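Local coordinates for protein endoglucanase (PDB 1VHO) that probably works as a metal-dependent aminopeptidase of the M42 family, which binds two divalent cations per subunit, although it carries the name endoglucanase, at residues Thr105-Glu110 and Cys143-Arg148; Gly80-Leu85 and Glu135-Ser141; Glu13-Leu17 and Ser29-Ser33; Tyr97-Val101 and Arg111-Gly115; Gly72-Val78 and Val147-Ala153. All coordinates share one frame. Residues are numbered along the deposited sequence.

Contact 1: residues Thr105-Glu110 and Cys143-Arg148; sequences TKNGIE and CERGVR. Unlike the reference sequence in segment 143-148: Gly146 (reference Asp). With SO4 (sulfate ion), chain E.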
# COMPACT_ATOMS: atom_id res chain seq x y z
N THR A 105 -12.15 11.01 -16.86
CA THR A 105 -13.40 11.62 -17.35
C THR A 105 -14.04 10.67 -18.35
O THR A 105 -13.49 9.66 -18.81
CB THR A 105 -13.13 12.97 -18.05
OG1 THR A 105 -12.54 12.76 -19.37
CG2 THR A 105 -12.19 13.83 -17.22
N LYS A 106 -15.24 11.08 -18.81
CA LYS A 106 -15.92 10.27 -19.83
C LYS A 106 -15.13 10.23 -21.12
O LYS A 106 -15.38 9.32 -21.92
CB LYS A 106 -17.33 10.85 -20.09
CG LYS A 106 -17.32 12.17 -20.85
CD LYS A 106 -18.61 12.95 -20.60
CE LYS A 106 -19.16 13.70 -21.78
NZ LYS A 106 -18.13 14.21 -22.73
N ASN A 107 -14.23 11.18 -21.39
CA ASN A 107 -13.47 11.23 -22.60
C ASN A 107 -12.07 10.64 -22.50
O ASN A 107 -11.36 10.60 -23.51
CB ASN A 107 -13.28 12.71 -23.05
CG ASN A 107 -14.64 13.37 -23.25
OD1 ASN A 107 -15.44 12.90 -24.05
ND2 ASN A 107 -14.90 14.43 -22.50
N GLY A 108 -11.65 10.23 -21.31
CA GLY A 108 -10.28 9.66 -21.19
C GLY A 108 -9.68 10.30 -19.93
O GLY A 108 -10.40 10.77 -19.05
N ILE A 109 -8.39 10.42 -19.86
CA ILE A 109 -7.72 11.01 -18.69
C ILE A 109 -7.32 12.44 -18.99
O ILE A 109 -6.75 12.67 -20.06
CB ILE A 109 -6.46 10.13 -18.42
CG1 ILE A 109 -6.99 8.71 -18.09
CG2 ILE A 109 -5.65 10.69 -17.27
CD1 ILE A 109 -5.85 7.72 -17.78
N GLU A 110 -7.64 13.38 -18.11
CA GLU A 110 -7.23 14.77 -18.30
C GLU A 110 -6.14 15.03 -17.25
O GLU A 110 -6.23 14.50 -16.11
CB GLU A 110 -8.39 15.74 -18.02
CG GLU A 110 -9.56 15.56 -18.99
CD GLU A 110 -9.40 16.41 -20.23
OE1 GLU A 110 -8.37 17.13 -20.37
OE2 GLU A 110 -10.31 16.38 -21.08
N CYS A 143 -8.10 22.39 -19.53
CA CYS A 143 -8.34 21.02 -19.96
C CYS A 143 -8.73 20.93 -21.43
O CYS A 143 -9.31 21.83 -22.00
CB CYS A 143 -9.42 20.28 -19.17
SG CYS A 143 -9.56 20.62 -17.46
N GLU A 144 -8.53 19.70 -21.93
CA GLU A 144 -8.85 19.44 -23.34
C GLU A 144 -10.35 19.53 -23.56
O GLU A 144 -10.81 20.22 -24.48
CB GLU A 144 -8.29 18.07 -23.73
CG GLU A 144 -6.77 18.02 -23.59
CD GLU A 144 -6.11 19.08 -24.47
OE1 GLU A 144 -5.31 19.88 -23.92
OE2 GLU A 144 -6.41 19.11 -25.67
N ARG A 145 -11.09 18.77 -22.78
CA ARG A 145 -12.53 18.71 -22.83
C ARG A 145 -13.07 18.81 -21.40
O ARG A 145 -12.30 19.02 -20.46
CB ARG A 145 -13.07 17.45 -23.48
CG ARG A 145 -12.29 16.79 -24.57
CD ARG A 145 -13.03 16.44 -25.81
NE ARG A 145 -14.38 15.93 -25.72
CZ ARG A 145 -14.83 14.99 -26.58
NH1 ARG A 145 -14.01 14.53 -27.52
NH2 ARG A 145 -16.06 14.53 -26.50
N GLY A 146 -14.35 18.53 -21.22
CA GLY A 146 -14.93 18.61 -19.90
C GLY A 146 -14.26 17.75 -18.82
O GLY A 146 -13.28 17.01 -18.91
N VAL A 147 -14.73 18.00 -17.63
CA VAL A 147 -14.47 17.38 -16.36
C VAL A 147 -15.85 17.52 -15.70
O VAL A 147 -16.52 18.52 -16.06
CB VAL A 147 -13.33 17.99 -15.58
CG1 VAL A 147 -13.48 17.82 -14.07
CG2 VAL A 147 -11.98 17.36 -15.97
N ARG A 148 -16.35 16.53 -14.99
CA ARG A 148 -17.69 16.66 -14.40
C ARG A 148 -17.67 16.31 -12.92
O ARG A 148 -16.80 15.59 -12.44
CB ARG A 148 -18.68 15.68 -15.04
CG ARG A 148 -19.05 15.89 -16.49
CD ARG A 148 -19.04 14.56 -17.23
NE ARG A 148 -19.92 13.54 -16.68
CZ ARG A 148 -19.60 12.28 -16.42
NH1 ARG A 148 -18.37 11.81 -16.64
NH2 ARG A 148 -20.50 11.43 -15.94
S SO4 E . -17.19 17.08 -23.34
O1 SO4 E . -15.78 16.57 -23.40
O2 SO4 E . -17.77 16.77 -22.00
O3 SO4 E . -17.17 18.56 -23.57
O4 SO4 E . -17.99 16.41 -24.41
O HOH W 1 -12.50 15.17 -20.58

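Contact 2: residues Gly80-Leu85 and Glu135-Ser141; sequences GQFARL and EIFVDLS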
# COMPACT_ATOMS: atom_id res chain seq x y z
N GLY A 80 -17.90 28.20 -12.71
CA GLY A 80 -17.12 29.10 -13.59
C GLY A 80 -16.01 28.24 -14.21
O GLY A 80 -16.24 27.11 -14.59
N GLN A 81 -14.78 28.79 -14.26
CA GLN A 81 -13.71 27.98 -14.83
C GLN A 81 -13.00 27.15 -13.79
O GLN A 81 -12.00 26.50 -14.11
CB GLN A 81 -12.71 28.88 -15.57
CG GLN A 81 -11.91 29.78 -14.69
CD GLN A 81 -11.07 30.81 -15.42
OE1 GLN A 81 -11.50 31.97 -15.46
NE2 GLN A 81 -9.88 30.50 -15.92
N PHE A 82 -13.47 27.09 -12.54
CA PHE A 82 -12.76 26.32 -11.53
C PHE A 82 -13.49 25.10 -11.01
O PHE A 82 -14.65 25.14 -10.59
CB PHE A 82 -12.30 27.22 -10.37
CG PHE A 82 -11.52 28.44 -10.81
CD1 PHE A 82 -10.23 28.33 -11.29
CD2 PHE A 82 -12.11 29.71 -10.78
CE1 PHE A 82 -9.52 29.42 -11.73
CE2 PHE A 82 -11.41 30.81 -11.22
CZ PHE A 82 -10.10 30.69 -11.69
N ALA A 83 -12.84 23.93 -11.08
CA ALA A 83 -13.44 22.71 -10.54
C ALA A 83 -12.81 22.48 -9.16
O ALA A 83 -11.56 22.48 -9.00
CB ALA A 83 -13.24 21.50 -11.40
N ARG A 84 -13.65 22.22 -8.16
CA ARG A 84 -13.15 21.97 -6.82
C ARG A 84 -12.96 20.46 -6.59
O ARG A 84 -13.80 19.71 -7.05
CB ARG A 84 -14.18 22.49 -5.77
CG ARG A 84 -13.77 22.01 -4.38
CD ARG A 84 -14.80 22.37 -3.34
NE ARG A 84 -14.64 23.76 -2.89
CZ ARG A 84 -15.60 24.39 -2.22
NH1 ARG A 84 -16.75 23.76 -1.94
NH2 ARG A 84 -15.41 25.65 -1.85
N LEU A 85 -11.88 20.07 -5.93
CA LEU A 85 -11.63 18.65 -5.67
C LEU A 85 -11.68 18.36 -4.16
O LEU A 85 -11.10 19.15 -3.41
CB LEU A 85 -10.22 18.23 -6.11
CG LEU A 85 -9.88 18.42 -7.60
CD1 LEU A 85 -8.44 17.93 -7.86
CD2 LEU A 85 -10.84 17.64 -8.47
N GLU A 135 -9.05 25.87 -0.63
CA GLU A 135 -9.63 24.96 -1.59
C GLU A 135 -8.63 24.31 -2.55
O GLU A 135 -7.65 24.89 -3.00
CB GLU A 135 -10.70 25.63 -2.45
CG GLU A 135 -11.77 26.39 -1.71
CD GLU A 135 -12.69 27.12 -2.68
OE1 GLU A 135 -12.58 28.36 -2.76
OE2 GLU A 135 -13.50 26.44 -3.36
N ILE A 136 -8.97 23.08 -2.88
CA ILE A 136 -8.18 22.29 -3.85
C ILE A 136 -8.90 22.46 -5.19
O ILE A 136 -10.05 22.07 -5.26
CB ILE A 136 -8.25 20.79 -3.50
CG1 ILE A 136 -7.83 20.58 -2.04
CG2 ILE A 136 -7.36 19.96 -4.43
CD1 ILE A 136 -6.53 21.23 -1.71
N PHE A 137 -8.25 23.03 -6.19
CA PHE A 137 -8.97 23.21 -7.44
C PHE A 137 -8.07 23.04 -8.66
O PHE A 137 -6.86 23.03 -8.55
CB PHE A 137 -9.55 24.66 -7.51
CG PHE A 137 -8.55 25.74 -7.67
CD1 PHE A 137 -8.22 26.24 -8.93
CD2 PHE A 137 -7.87 26.28 -6.58
CE1 PHE A 137 -7.27 27.23 -9.08
CE2 PHE A 137 -6.92 27.27 -6.71
CZ PHE A 137 -6.61 27.75 -7.98
N VAL A 138 -8.72 22.93 -9.81
CA VAL A 138 -8.00 22.90 -11.09
C VAL A 138 -8.72 23.91 -11.98
O VAL A 138 -9.93 24.13 -11.74
CB VAL A 138 -7.87 21.55 -11.76
CG1 VAL A 138 -6.93 20.67 -10.90
CG2 VAL A 138 -9.18 20.85 -12.04
N ASP A 139 -7.98 24.59 -12.83
CA ASP A 139 -8.52 25.59 -13.76
C ASP A 139 -8.96 24.86 -15.02
O ASP A 139 -8.12 24.38 -15.79
CB ASP A 139 -7.44 26.65 -14.04
CG ASP A 139 -7.92 27.85 -14.85
OD1 ASP A 139 -8.83 27.68 -15.69
OD2 ASP A 139 -7.32 28.92 -14.67
N LEU A 140 -10.26 24.73 -15.21
CA LEU A 140 -10.89 24.04 -16.33
C LEU A 140 -10.59 24.59 -17.70
O LEU A 140 -10.65 23.85 -18.70
CB LEU A 140 -12.41 24.02 -16.14
CG LEU A 140 -13.05 22.82 -15.45
CD1 LEU A 140 -12.09 22.04 -14.56
CD2 LEU A 140 -14.26 23.29 -14.65
N SER A 141 -10.16 25.86 -17.81
CA SER A 141 -9.84 26.41 -19.11
C SER A 141 -8.57 25.76 -19.66
O SER A 141 -8.25 25.97 -20.83
CB SER A 141 -9.69 27.94 -19.03
OG SER A 141 -8.53 28.24 -18.31

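Contact 3: residues Glu13-Leu17 and Ser29-Ser33; sequences ELSNL and SYIKS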
# COMPACT_ATOMS: atom_id res chain seq x y z
N GLU A 13 5.70 -0.79 -11.39
CA GLU A 13 4.43 -1.08 -12.04
C GLU A 13 3.28 -0.94 -11.02
O GLU A 13 2.25 -0.39 -11.40
CB GLU A 13 4.38 -2.48 -12.69
CG GLU A 13 5.37 -2.58 -13.85
CD GLU A 13 5.21 -3.85 -14.69
OE1 GLU A 13 4.52 -4.82 -14.35
OE2 GLU A 13 5.84 -3.88 -15.76
N LEU A 14 3.51 -1.37 -9.78
CA LEU A 14 2.44 -1.28 -8.75
C LEU A 14 2.17 0.18 -8.41
O LEU A 14 1.04 0.58 -8.29
CB LEU A 14 2.83 -2.06 -7.49
CG LEU A 14 2.72 -3.61 -7.60
CD1 LEU A 14 3.43 -4.27 -6.41
CD2 LEU A 14 1.24 -3.98 -7.63
N SER A 15 3.26 0.95 -8.33
CA SER A 15 3.11 2.39 -8.04
C SER A 15 2.35 3.12 -9.14
O SER A 15 1.49 3.98 -8.84
CB SER A 15 4.54 2.94 -7.91
OG SER A 15 4.47 4.37 -7.84
N ASN A 16 2.63 2.80 -10.40
CA ASN A 16 1.98 3.50 -11.52
C ASN A 16 0.50 3.19 -11.68
O ASN A 16 -0.20 4.05 -12.25
CB ASN A 16 2.71 3.24 -12.84
CG ASN A 16 4.08 3.91 -12.88
OD1 ASN A 16 4.34 4.91 -12.21
ND2 ASN A 16 4.98 3.38 -13.71
N LEU A 17 0.03 1.99 -11.35
CA LEU A 17 -1.39 1.67 -11.43
C LEU A 17 -2.22 2.64 -10.56
O LEU A 17 -1.77 3.11 -9.50
CB LEU A 17 -1.61 0.27 -10.85
CG LEU A 17 -0.92 -0.85 -11.67
CD1 LEU A 17 -0.90 -2.11 -10.79
CD2 LEU A 17 -1.72 -1.07 -12.95
N SER A 29 -6.72 -6.42 -10.16
CA SER A 29 -6.63 -7.26 -11.37
C SER A 29 -5.18 -7.53 -11.71
O SER A 29 -4.81 -8.64 -12.11
CB SER A 29 -7.29 -6.54 -12.58
OG SER A 29 -7.11 -7.38 -13.71
N TYR A 30 -4.33 -6.49 -11.56
CA TYR A 30 -2.90 -6.72 -11.83
C TYR A 30 -2.30 -7.72 -10.84
O TYR A 30 -1.57 -8.64 -11.23
CB TYR A 30 -2.16 -5.37 -11.71
CG TYR A 30 -0.65 -5.43 -11.86
CD1 TYR A 30 0.13 -5.75 -10.73
CD2 TYR A 30 -0.00 -5.25 -13.05
CE1 TYR A 30 1.51 -5.83 -10.82
CE2 TYR A 30 1.39 -5.32 -13.16
CZ TYR A 30 2.13 -5.61 -12.01
OH TYR A 30 3.50 -5.71 -12.13
N ILE A 31 -2.56 -7.53 -9.54
CA ILE A 31 -1.97 -8.43 -8.53
C ILE A 31 -2.49 -9.85 -8.74
O ILE A 31 -1.70 -10.79 -8.68
CB ILE A 31 -2.31 -7.97 -7.10
CG1 ILE A 31 -1.69 -6.57 -6.88
CG2 ILE A 31 -1.87 -8.96 -6.04
CD1 ILE A 31 -2.24 -5.90 -5.62
N LYS A 32 -3.78 -9.99 -9.04
CA LYS A 32 -4.34 -11.33 -9.31
C LYS A 32 -3.57 -12.02 -10.42
O LYS A 32 -3.17 -13.20 -10.32
CB LYS A 32 -5.83 -11.25 -9.61
CG LYS A 32 -6.47 -12.58 -9.96
CD LYS A 32 -7.97 -12.43 -10.19
CE LYS A 32 -8.59 -13.81 -10.48
NZ LYS A 32 -7.87 -14.48 -11.62
N SER A 33 -3.25 -11.30 -11.50
CA SER A 33 -2.51 -11.91 -12.59
C SER A 33 -1.07 -12.25 -12.27
O SER A 33 -0.55 -13.27 -12.83
CB SER A 33 -2.63 -10.97 -13.80
OG SER A 33 -2.12 -11.54 -14.97

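Contact 4: residues Tyr97-Val101 and Arg111-Gly115; sequences YASKV and RGVIG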
# COMPACT_ATOMS: atom_id res chain seq x y z
N TYR A 97 1.86 17.83 -0.83
CA TYR A 97 0.94 16.70 -0.91
C TYR A 97 0.75 16.30 -2.37
O TYR A 97 1.42 15.37 -2.85
CB TYR A 97 -0.36 16.95 -0.18
CG TYR A 97 -1.21 18.15 -0.49
CD1 TYR A 97 -2.59 18.11 -0.26
CD2 TYR A 97 -0.68 19.32 -1.01
CE1 TYR A 97 -3.40 19.19 -0.54
CE2 TYR A 97 -1.48 20.41 -1.30
CZ TYR A 97 -2.84 20.34 -1.06
OH TYR A 97 -3.62 21.43 -1.34
N ALA A 98 -0.08 17.03 -3.09
CA ALA A 98 -0.36 16.75 -4.48
C ALA A 98 -0.19 17.97 -5.36
O ALA A 98 -0.56 19.08 -4.95
CB ALA A 98 -1.84 16.31 -4.57
N SER A 99 0.44 17.81 -6.52
CA SER A 99 0.54 18.98 -7.41
C SER A 99 -0.04 18.52 -8.75
O SER A 99 -1.20 18.84 -9.03
CB SER A 99 1.91 19.60 -7.47
OG SER A 99 2.05 20.50 -8.55
N LYS A 100 0.69 17.67 -9.48
CA LYS A 100 0.16 17.14 -10.74
C LYS A 100 -0.87 16.04 -10.41
O LYS A 100 -0.64 15.11 -9.61
CB LYS A 100 1.28 16.52 -11.59
CG LYS A 100 2.14 17.58 -12.35
CD LYS A 100 3.32 16.91 -13.10
CE LYS A 100 2.80 15.90 -14.10
NZ LYS A 100 3.90 15.27 -14.93
N VAL A 101 -2.01 16.11 -11.11
CA VAL A 101 -3.07 15.17 -10.98
C VAL A 101 -3.57 14.72 -12.36
O VAL A 101 -3.33 15.40 -13.35
CB VAL A 101 -4.33 15.63 -10.21
CG1 VAL A 101 -4.01 15.78 -8.73
CG2 VAL A 101 -4.87 16.95 -10.81
N ARG A 111 -5.10 15.75 -17.57
CA ARG A 111 -4.00 16.04 -16.67
C ARG A 111 -3.93 17.50 -16.28
O ARG A 111 -4.12 18.37 -17.16
CB ARG A 111 -2.69 15.65 -17.40
CG ARG A 111 -2.63 14.10 -17.45
CD ARG A 111 -1.42 13.65 -18.26
NE ARG A 111 -1.48 12.17 -18.30
CZ ARG A 111 -2.24 11.50 -19.16
NH1 ARG A 111 -2.24 10.18 -19.08
NH2 ARG A 111 -2.96 12.12 -20.11
N GLY A 112 -3.67 17.79 -15.02
CA GLY A 112 -3.60 19.21 -14.65
C GLY A 112 -2.79 19.33 -13.39
O GLY A 112 -2.25 18.34 -12.88
N VAL A 113 -2.70 20.57 -12.91
CA VAL A 113 -1.93 20.88 -11.72
C VAL A 113 -2.81 21.59 -10.70
O VAL A 113 -3.47 22.58 -11.05
CB VAL A 113 -0.78 21.84 -12.11
CG1 VAL A 113 0.04 22.25 -10.88
CG2 VAL A 113 0.13 21.19 -13.16
N ILE A 114 -2.87 21.01 -9.50
CA ILE A 114 -3.69 21.59 -8.44
C ILE A 114 -3.25 23.01 -8.12
O ILE A 114 -2.05 23.35 -8.03
CB ILE A 114 -3.59 20.73 -7.15
CG1 ILE A 114 -4.33 19.39 -7.36
CG2 ILE A 114 -4.18 21.49 -5.96
CD1 ILE A 114 -4.07 18.43 -6.23
N GLY A 115 -4.22 23.93 -8.12
CA GLY A 115 -4.02 25.31 -7.81
C GLY A 115 -3.40 26.18 -8.88
O GLY A 115 -3.22 27.38 -8.67
O HOH W 2 0.55 22.54 -7.21

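Contact 5: residues Gly72-Val78 and Val147-Ala153; sequences GFVVSKV and VRVGDIA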
# COMPACT_ATOMS: atom_id res chain seq x y z
N GLY A 72 -6.98 9.79 -3.44
CA GLY A 72 -7.68 10.22 -4.64
C GLY A 72 -8.57 11.42 -4.25
O GLY A 72 -8.72 11.75 -3.05
N PHE A 73 -9.09 12.05 -5.27
CA PHE A 73 -9.98 13.21 -5.10
C PHE A 73 -11.17 13.04 -6.05
O PHE A 73 -11.09 12.37 -7.08
CB PHE A 73 -9.28 14.52 -5.56
CG PHE A 73 -7.98 14.81 -4.88
CD1 PHE A 73 -7.91 15.52 -3.71
CD2 PHE A 73 -6.79 14.34 -5.45
CE1 PHE A 73 -6.68 15.78 -3.08
CE2 PHE A 73 -5.58 14.56 -4.81
CZ PHE A 73 -5.51 15.30 -3.64
N VAL A 74 -12.29 13.65 -5.67
CA VAL A 74 -13.46 13.64 -6.54
C VAL A 74 -13.82 15.08 -6.89
O VAL A 74 -13.63 15.96 -6.02
CB VAL A 74 -14.66 12.93 -5.83
CG1 VAL A 74 -15.01 13.60 -4.51
CG2 VAL A 74 -15.84 12.91 -6.79
N VAL A 75 -14.26 15.34 -8.10
CA VAL A 75 -14.65 16.72 -8.46
C VAL A 75 -16.01 16.92 -7.71
O VAL A 75 -16.92 16.12 -7.94
CB VAL A 75 -14.85 16.87 -9.96
CG1 VAL A 75 -15.47 18.22 -10.30
CG2 VAL A 75 -13.47 16.73 -10.66
N SER A 76 -16.05 17.86 -6.79
CA SER A 76 -17.30 18.04 -6.05
C SER A 76 -18.11 19.21 -6.57
O SER A 76 -19.31 19.29 -6.31
CB SER A 76 -16.94 18.30 -4.57
OG SER A 76 -16.04 19.39 -4.53
N LYS A 77 -17.47 20.11 -7.30
CA LYS A 77 -18.18 21.30 -7.78
C LYS A 77 -17.49 21.89 -8.99
O LYS A 77 -16.25 21.90 -9.04
CB LYS A 77 -18.15 22.30 -6.61
CG LYS A 77 -18.77 23.64 -6.86
CD LYS A 77 -18.89 24.46 -5.56
CE LYS A 77 -17.52 24.74 -4.99
NZ LYS A 77 -17.48 25.96 -4.12
N VAL A 78 -18.30 22.27 -9.97
CA VAL A 78 -17.76 22.91 -11.17
C VAL A 78 -18.37 24.32 -11.25
O VAL A 78 -19.56 24.40 -11.56
CB VAL A 78 -18.02 22.12 -12.44
CG1 VAL A 78 -17.77 22.96 -13.69
CG2 VAL A 78 -17.13 20.87 -12.49
N VAL A 147 -14.73 18.00 -17.63
CA VAL A 147 -14.47 17.38 -16.36
C VAL A 147 -15.85 17.52 -15.70
O VAL A 147 -16.52 18.52 -16.06
CB VAL A 147 -13.33 17.99 -15.58
CG1 VAL A 147 -13.48 17.82 -14.07
CG2 VAL A 147 -11.98 17.36 -15.97
N ARG A 148 -16.35 16.53 -14.99
CA ARG A 148 -17.69 16.66 -14.40
C ARG A 148 -17.67 16.31 -12.92
O ARG A 148 -16.80 15.59 -12.44
CB ARG A 148 -18.68 15.68 -15.04
CG ARG A 148 -19.05 15.89 -16.49
CD ARG A 148 -19.04 14.56 -17.23
NE ARG A 148 -19.92 13.54 -16.68
CZ ARG A 148 -19.60 12.28 -16.42
NH1 ARG A 148 -18.37 11.81 -16.64
NH2 ARG A 148 -20.50 11.43 -15.94
N VAL A 149 -18.74 16.75 -12.25
CA VAL A 149 -18.89 16.42 -10.84
C VAL A 149 -18.86 14.90 -10.78
O VAL A 149 -19.50 14.28 -11.63
CB VAL A 149 -20.20 17.02 -10.28
CG1 VAL A 149 -20.58 16.36 -8.97
CG2 VAL A 149 -19.99 18.53 -10.04
N GLY A 150 -18.11 14.30 -9.84
CA GLY A 150 -18.08 12.83 -9.81
C GLY A 150 -16.82 12.25 -10.46
O GLY A 150 -16.51 11.07 -10.18
N ASP A 151 -16.08 13.05 -11.22
CA ASP A 151 -14.85 12.51 -11.86
C ASP A 151 -13.81 12.31 -10.75
O ASP A 151 -13.76 13.10 -9.82
CB ASP A 151 -14.36 13.44 -12.96
CG ASP A 151 -15.21 13.27 -14.25
OD1 ASP A 151 -15.92 12.26 -14.41
OD2 ASP A 151 -15.17 14.16 -15.07
N ILE A 152 -12.98 11.28 -10.92
CA ILE A 152 -11.99 10.95 -9.86
C ILE A 152 -10.57 11.29 -10.34
O ILE A 152 -10.21 10.96 -11.45
CB ILE A 152 -12.08 9.46 -9.55
CG1 ILE A 152 -13.46 9.09 -8.91
CG2 ILE A 152 -10.94 8.99 -8.62
CD1 ILE A 152 -13.69 9.78 -7.59
N ALA A 153 -9.79 11.87 -9.46
CA ALA A 153 -8.40 12.22 -9.78
C ALA A 153 -7.44 11.49 -8.86
O ALA A 153 -7.81 11.16 -7.74
CB ALA A 153 -8.21 13.74 -9.51

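Contact 1: residues Thr105-Glu110 and Cys143-Arg148
A carboxylate that meets two successive backbone amides is a simple way of tying a loop to a strand, and Glu110 illustrates it. Glu110 OE1 accepts from Glu144 N at 3.0 Å and Glu110 OE2 from Arg145 N, also at 3.0 Å, so both oxygens of this buried side chain hold the irregular segment 143-148. Solvent extends the polar network: one ordered water donates to Thr105 OG1 (2.7 Å), Glu110 OE2 (2.6 Å) and Gly146 O (2.6 Å), and accepts from Asn107 ND2 (3.2 Å). The segment 105-110 is the tip of a beta hairpin, a type I turn from Thr105 to Gly108 closed by backbone bonds in both directions, with an ST turn formed as Asn107 N donates to Thr105 OG1 at 3.1 Å. Apolar contact is slight, chiefly Thr105 CG2 against Val147 CG2 at 3.8 Å. Charge gathers at the exposed end. Lys106 NZ and Arg145 NH2 lie 4.3 Å apart, and a sulfate, probably from the crystallisation liquor, sits beside them; Arg145 NE donates to its O1 at 2.8 Å, although the place of that oxygen is less sure. Gly146, which replaces the aspartate of the reference sequence, has its N 3.3 Å from the same sulfate O1. Cys143, at the start of segment 143-148, is covalently linked through SG to a cacodylate ion.

Contact 2: residues Gly80-Leu85 and Glu135-Ser141
Two short strands, 82-85 and 137-139, run antiparallel at 157° with their axes 4.7 Å apart. Ala83 and Val138 form the hydrogen-bonded pair: Ala83 N donates to Val138 O and Val138 N to Ala83 O, each at 3.0 Å. Phe82 with Asp139 and Arg84 with Phe137 are the flanking non-hydrogen-bonded pairs, and the pairing is prolonged at both ends, by Leu85 N to Ile136 O at 2.8 Å and by Leu140 N to Gln81 O at 2.7 Å. This is how an edge strand is added to a sheet from far along the chain: 137-139 is the outermost strand of the six-stranded antiparallel sheet, laid against 82-87, whose other neighbour is 73-79. On one face the rings of Phe82 and Phe137 meet obliquely, CD1 to CD1 at 3.7 Å, and Phe82 also touches Leu117 and Pro131. The same face carries the salt bridge of Arg84 NH2 with Glu135 OE2 at 2.6 Å. On the other face Ala83 CB meets Leu140 CD1 at 3.4 Å, while Leu85 CB packs on Ile136 CG2 at 3.7 Å. Asp139 OD1 takes a hydrogen bond from Gln81 NE2 at 3.0 Å and, in an Asx turn, one from Ser141 N at 3.1 Å, as the chain bends into a 3-10 segment; its OD2 accepts from Ala118 N.

Contact 3: residues Glu13-Leu17 and Ser29-Ser33
Glu13, on the last turn of helix 7-16, reaches across with an extended side chain, and its OE1 accepts a hydrogen bond of 2.6 Å from Tyr30 OH. The other carboxylate oxygen, OE2, is in a salt bridge with Lys9 on the same helix, so its two oxygens serve different partners. Leu14 comes next; its CD2 lies 3.7 Å from Tyr30 CE1 and 4.0 Å from Ile31 CG1, so that one methyl touches both the ring and the neighbouring isoleucine. The arrangement is a worked example of two successive helices, 7-16 and 25-35, joined largely through one aromatic side chain, which packs by its carbon atoms and is tied down by its hydroxyl. Both helices lean on a third, 171-187, where Leu14 and Ile31 touch Cys177; this helix also carries Asp172, a predicted ligand of both metal ions. Ser15 and Asn16 face elsewhere, Ser15 OG bonding to Lys169 O and Asn16 OD1 to Ala159 N. Leu17, the first residue to leave helical backbone angles, points back toward helix 25-35, and its CD1 stands over a face of the Tyr30 ring in a CH-pi contact, 4.0 Å from the centroid and 29° off the ring normal.

Contact 4: residues Tyr97-Val101 and Arg111-Gly115
The side chain of Ile114 lies across the start of the partner strand, its CD1 3.5 Å from Ala98 CB and 3.6 Å from Val101 CG1. The two segments are the open end of the beta hairpin made by strands 100-105 and 108-113, at the edge of the six-stranded antiparallel sheet. The backbone sets the register: Val101 and Gly112 are a hydrogen-bonded pair, Val101 N to Gly112 O and Gly112 N to Val101 O both 2.9 Å, and Ile114 N donates to Ser99 O at 2.8 Å. Between them, Lys100 and Val113 form the non-hydrogen-bonded pair, with CA atoms 4.4 Å apart and side chains on the face opposite Val101. Ile114 also leans on Ile136, so the hairpin also meets the segment 135-141. Where the two segments part, Val113 CG1 is 3.5 Å from Ser99 OG, and a water 2.9 Å from that OG donates to Ile114 O at 2.8 Å.

Contact 5: residues Gly72-Val78 and Val147-Ala153
Val147 begins the walk with its CG1 packed on Val75 CG2 at 3.6 Å. The CA-to-CB bond of Arg148 points away from strand 73-79, but its backbone opens a type II turn that ends at Asp151: Asp151 N donates to Arg148 O at 2.9 Å, and Arg148 N to Asp151 OD2 at 2.6 Å. Within the turn Val149 CG2 reaches Val78 CG2 at 4.4 Å, while Gly150, whose backbone angles by themselves call for glycine, donates from its N to Val75 O at 2.9 Å. From Asp151 onward the chain pairs regularly, Asp151 O accepting from Val75 N at 2.9 Å. Ile152 faces Val74 as a non-hydrogen-bonded pair, CD1 to CB 3.7 Å. Ala153 closes the series, its N bonding to Phe73 O at 2.8 Å and its O accepting from Phe73 N at 2.9 Å. Here the last strand of the sheet in sequence slots between 73-79 and 100-105, an interior position in the antiparallel sheet of the small beta domain that M42 peptidases carry beside their metal-binding alpha/beta domain.

How the contacts relate
Contacts 1, 2, 4 and 5 all belong to one six-stranded antiparallel sheet, whereas contact 3 joins helices on the other domain, its nearest atoms about 9 Å or more from the rest. Contacts 2, 4 and 5 are partly buried and rely chiefly on backbone pairing, backed by apolar side chains and, in contact 2, a salt bridge; Phe137 O to Gly115 N links contacts 2 and 4, and Arg84 N to Lys77 O links contacts 2 and 5. Contact 1 is the surface member: it continues the hairpin of contact 4 to its tip and shares Val147 and Arg148 with contact 5, yet uses a carboxylate and a bridging water in place of strand pairing. Contact 3, with no exposed residue among those touching, depends on side chains alone.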